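Local coordinates for beta-1,4-mannanase (Cryptopygus antarcticus, PDB 4OOU), which hydrolyses the beta-1,4-linked backbone of mannans, yielding mainly short mannooligosaccharides, at residues T101-D104 against L109-D112; A159-V164 against H230-K235. One frame throughout, in Å; residues are numbered along the deposited sequence.

Interaction 1: residues T101-D104 against L109-D112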
loop_
_atom_site.group_PDB
_atom_site.type_symbol
_atom_site.label_atom_id
_atom_site.label_comp_id
_atom_site.label_asym_id
_atom_site.label_seq_id
_atom_site.Cartn_x
_atom_site.Cartn_y
_atom_site.Cartn_z
ATOM N N THR A 101 16.310 -13.083 12.218
ATOM C CA THR A 101 16.320 -13.450 13.652
ATOM C C THR A 101 15.150 -12.837 14.360
ATOM O O THR A 101 14.628 -13.408 15.312
ATOM C CB THR A 101 17.591 -12.973 14.406
ATOM O OG1 THR A 101 17.665 -11.534 14.433
ATOM C CG2 THR A 101 18.830 -13.511 13.761
ATOM N N SER A 102 14.771 -11.643 13.919
ATOM C CA SER A 102 13.746 -10.877 14.599
ATOM C C SER A 102 13.312 -9.610 13.856
ATOM O O SER A 102 13.655 -9.321 12.689
ATOM C CB SER A 102 14.225 -10.528 16.012
ATOM O OG SER A 102 15.572 -10.137 15.991
ATOM N N THR A 103 12.542 -8.856 14.593
ATOM C CA THR A 103 11.861 -7.725 14.099
ATOM C C THR A 103 12.943 -6.628 13.902
ATOM O O THR A 103 13.122 -6.092 12.821
ATOM C CB THR A 103 10.701 -7.466 15.107
ATOM O OG1 THR A 103 9.428 -7.406 14.434
ATOM C CG2 THR A 103 10.952 -6.284 15.991
ATOM N N ASP A 104 13.730 -6.363 14.923
ATOM C CA ASP A 104 14.836 -5.431 14.795
ATOM C C ASP A 104 15.749 -5.747 15.976
ATOM O O ASP A 104 15.284 -6.358 16.943
ATOM C CB ASP A 104 14.325 -4.004 14.816
ATOM C CG ASP A 104 13.721 -3.603 16.139
ATOM O OD1 ASP A 104 12.642 -4.114 16.478
ATOM O OD2 ASP A 104 14.299 -2.738 16.834
ATOM N N LEU A 109 10.332 -2.669 17.309
ATOM C CA LEU A 109 9.407 -2.389 16.188
ATOM C C LEU A 109 7.934 -2.490 16.545
ATOM O O LEU A 109 7.168 -1.577 16.241
ATOM C CB LEU A 109 9.647 -3.337 15.009
ATOM C CG LEU A 109 8.819 -3.004 13.768
ATOM C CD1 LEU A 109 9.659 -2.325 12.712
ATOM C CD2 LEU A 109 8.211 -4.250 13.175
ATOM N N ILE A 110 7.535 -3.601 17.165
ATOM C CA ILE A 110 6.117 -3.844 17.420
ATOM C C ILE A 110 5.563 -2.753 18.336
ATOM O O ILE A 110 4.545 -2.161 18.027
ATOM C CB ILE A 110 5.844 -5.281 17.929
ATOM C CG1 ILE A 110 6.242 -6.294 16.846
ATOM C CG2 ILE A 110 4.370 -5.499 18.235
ATOM C CD1 ILE A 110 6.067 -7.741 17.254
ATOM N N ASN A 111 6.251 -2.419 19.418
ATOM C CA ASN A 111 5.786 -1.281 20.232
ATOM C C ASN A 111 5.770 0.043 19.458
ATOM O O ASN A 111 4.821 0.830 19.566
ATOM C CB ASN A 111 6.630 -1.107 21.496
ATOM C CG ASN A 111 6.662 -2.348 22.340
ATOM O OD1 ASN A 111 5.650 -3.074 22.489
ATOM N ND2 ASN A 111 7.830 -2.623 22.895
ATOM N N ASP A 112 6.819 0.298 18.680
ATOM C CA ASP A 112 6.853 1.534 17.882
ATOM C C ASP A 112 5.661 1.654 16.967
ATOM O O ASP A 112 5.024 2.701 16.924
ATOM C CB ASP A 112 8.138 1.614 17.075
ATOM C CG ASP A 112 9.319 1.919 17.928
ATOM O OD1 ASP A 112 9.120 2.194 19.137
ATOM O OD2 ASP A 112 10.437 1.889 17.392
#
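Asp104 turns its carboxylate onto the first turn of helix 109-122, where OD1 accepts a hydrogen bond of 2.8 Å from the backbone N of Leu109. The N-H points at the oxygen with an angle of 154° but comes from above the carboxylate, 39° out of its plane. OD1 also takes the N-H of Thr108, so one oxygen holds two successive amides; OD2 is held by the backbone N of Asn55. With CG set between its own backbone N and carbonyl carbon (chi1 66°), the acid reaches across the four-residue turn, and its negative charge probably suits the N-terminal end of the helix. Replacing it with an alanine would probably leave the amides of Thr108, Leu109 and Asn55 without their acceptor. Thr103 packs on the same leucine: its methyl CG2 lies 3.4 Å from Leu109 CB, and its OG1 is 3.6 Å from Leu109 CD2. This hydroxyl is buried and has no polar partner in the model. Ile110 joins more loosely, its CG1 lying 4.1 Å from Thr103 OG1. Strand 100-102, with a classic beta bulge where Thr101 and Ser102 both face Ala93 of strand 93-94, is followed by the loop whose Thr103 and Asp104 close onto the start of helix 109-122, and Met163 of helix 149-167 covers Thr103, Leu109 and Ile110.

Interaction 2: residues A159-V164 against H230-K235; sequences ALTPMV and HNADSK
Val164 meets the C-terminal end of helix 215-232 with a single branch. Its CG1 stands opposite the backbone N across the CA-CB bond (chi1 -173°), a setting that carries this methyl to Ala232 CB at 3.6 Å and to Asp233 CB at 3.7 Å. The methyl of Ala232 points at the 159-164 helix and also lies 3.8 Å from Val164 CB, so it rests against the base of the valine as well as its branch. One turn earlier, Thr161 reaches the same alanine more distantly, CG2 to Ala232 CB being 4.4 Å. Small side chains let the backbones approach closely, to 6.2 Å between the CA atoms of Thr161 and Ala232. The two helices lie side by side on the outside of the TIM barrel of this glycosyl hydrolase 5 enzyme, and helix 215-232 is the crossover between the parallel neighbouring strands 173-177 and 238-241. Pro162, whose N makes no bond to the preceding turn, kinks the first helix between the two contacting residues. Asp233, the first residue beyond the second helix, gives Val164 only its CB; with CG anti to the backbone N, the carboxylate is carried away from the valine. Lys235 curls back to it through two successive bends (chi1 56°, chi2 61°) and then a nearly straight chain, and its NZ forms a 2.8 Å salt bridge with Asp233 OD2, on the syn side but tilted out of the carboxylate plane. Lys168, just beyond helix 149-167, binds the same corner: its O accepts from Lys235 NZ, and its NZ bonds to Ala232 O.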
loop_
_atom_site.group_PDB
_atom_site.type_symbol
_atom_site.label_atom_id
_atom_site.label_comp_id
_atom_site.label_asym_id
_atom_site.label_seq_id
_atom_site.Cartn_x
_atom_site.Cartn_y
_atom_site.Cartn_z
ATOM N N ALA A 159 9.520 -12.546 12.387
ATOM C CA ALA A 159 9.146 -11.144 12.352
ATOM C C ALA A 159 7.662 -11.017 12.107
ATOM O O ALA A 159 6.951 -10.493 12.953
ATOM C CB ALA A 159 9.949 -10.410 11.296
ATOM N N LEU A 160 7.168 -11.532 10.984
ATOM C CA LEU A 160 5.843 -11.092 10.479
ATOM C C LEU A 160 4.638 -11.597 11.276
ATOM O O LEU A 160 3.849 -10.811 11.760
ATOM C CB LEU A 160 5.693 -11.417 8.997
ATOM C CG LEU A 160 4.387 -10.922 8.378
ATOM C CD1 LEU A 160 4.408 -9.418 8.275
ATOM C CD2 LEU A 160 4.158 -11.592 7.033
ATOM N N THR A 161 4.502 -12.913 11.391
ATOM C CA THR A 161 3.497 -13.499 12.261
ATOM C C THR A 161 3.463 -12.749 13.628
ATOM O O THR A 161 2.404 -12.292 14.072
ATOM C CB THR A 161 3.715 -15.014 12.392
ATOM O OG1 THR A 161 3.627 -15.641 11.100
ATOM C CG2 THR A 161 2.676 -15.615 13.283
ATOM N N PRO A 162 4.622 -12.566 14.273
ATOM C CA PRO A 162 4.540 -11.829 15.541
ATOM C C PRO A 162 4.065 -10.374 15.404
ATOM O O PRO A 162 3.366 -9.858 16.303
ATOM C CB PRO A 162 5.967 -11.893 16.110
ATOM C CG PRO A 162 6.770 -12.730 15.181
ATOM C CD PRO A 162 5.875 -13.327 14.137
ATOM N N MET A 163 4.434 -9.718 14.313
ATOM C CA MET A 163 3.913 -8.364 14.042
ATOM C C MET A 163 2.388 -8.385 13.831
ATOM O O MET A 163 1.654 -7.565 14.369
ATOM C CB MET A 163 4.573 -7.761 12.799
ATOM C CG MET A 163 5.991 -7.281 12.982
ATOM S SD MET A 163 6.492 -6.549 11.399
ATOM C CE MET A 163 7.457 -7.913 10.852
ATOM N N VAL A 164 1.912 -9.350 13.055
ATOM C CA VAL A 164 0.495 -9.439 12.787
ATOM C C VAL A 164 -0.269 -9.702 14.072
ATOM O O VAL A 164 -1.339 -9.132 14.285
ATOM C CB VAL A 164 0.147 -10.557 11.777
ATOM C CG1 VAL A 164 -1.336 -10.478 11.419
ATOM C CG2 VAL A 164 1.006 -10.452 10.507
ATOM N N HIS A 230 -2.930 -13.477 6.624
ATOM C CA HIS A 230 -4.278 -13.989 6.763
ATOM C C HIS A 230 -4.298 -15.121 7.789
ATOM O O HIS A 230 -5.192 -15.157 8.609
ATOM C CB HIS A 230 -4.842 -14.462 5.414
ATOM C CG HIS A 230 -5.071 -13.357 4.418
ATOM N ND1 HIS A 230 -5.865 -12.260 4.688
ATOM C CD2 HIS A 230 -4.640 -13.202 3.140
ATOM C CE1 HIS A 230 -5.895 -11.472 3.625
ATOM N NE2 HIS A 230 -5.171 -12.028 2.667
ATOM N N ASN A 231 -3.312 -16.022 7.761
ATOM C CA ASN A 231 -3.237 -17.106 8.774
ATOM C C ASN A 231 -3.350 -16.544 10.204
ATOM O O ASN A 231 -4.049 -17.081 11.049
ATOM C CB ASN A 231 -1.935 -17.945 8.668
ATOM C CG ASN A 231 -1.903 -18.882 7.452
ATOM O OD1 ASN A 231 -0.836 -19.164 6.912
ATOM N ND2 ASN A 231 -3.056 -19.333 7.002
ATOM N N ALA A 232 -2.660 -15.446 10.442
ATOM C CA ALA A 232 -2.557 -14.874 11.769
ATOM C C ALA A 232 -3.759 -13.995 12.114
ATOM O O ALA A 232 -4.204 -13.982 13.266
ATOM C CB ALA A 232 -1.250 -14.075 11.880
ATOM N N ASP A 233 -4.225 -13.226 11.124
ATOM C CA ASP A 233 -5.391 -12.314 11.245
ATOM C C ASP A 233 -6.338 -12.499 10.071
ATOM O O ASP A 233 -6.075 -12.025 8.968
ATOM C CB ASP A 233 -4.968 -10.841 11.350
ATOM C CG ASP A 233 -6.160 -9.891 11.367
ATOM O OD1 ASP A 233 -7.286 -10.344 11.688
ATOM O OD2 ASP A 233 -5.973 -8.687 11.065
ATOM N N SER A 234 -7.435 -13.206 10.324
ATOM C CA SER A 234 -8.288 -13.700 9.249
ATOM C C SER A 234 -8.896 -12.524 8.513
ATOM O O SER A 234 -8.963 -12.566 7.292
ATOM C CB SER A 234 -9.399 -14.646 9.769
ATOM O OG SER A 234 -10.193 -14.014 10.761
ATOM N N LYS A 235 -9.327 -11.489 9.247
ATOM C CA LYS A 235 -9.956 -10.296 8.626
ATOM C C LYS A 235 -9.004 -9.206 8.091
ATOM O O LYS A 235 -9.468 -8.190 7.559
ATOM C CB LYS A 235 -10.974 -9.623 9.570
ATOM C CG LYS A 235 -10.462 -9.208 10.936
ATOM C CD LYS A 235 -9.342 -8.196 10.960
ATOM C CE LYS A 235 -9.088 -7.752 12.398
ATOM N NZ LYS A 235 -7.768 -7.135 12.619
#

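Interaction 1 closes before interaction 2 opens along the chain, and their centres lie about 14 Å apart on the same side of the molecule. Helix 149-167 joins them: it packs against helix 109-122 of interaction 1 and against helix 215-232 of interaction 2, so three helices of the barrel's outer layer stand next to one another. The two meet directly at Met163, whose SD lies 3.4 Å from Leu109 CD2, and at Pro162, whose O has Ile110 CD1 packed on it at 3.6 Å. Segment 101-104 is thus linked to the end of helix 215-232 by way of helix 149-167, through van der Waals packing, on the outer shell surrounding the parallel strands of the catalytic barrel.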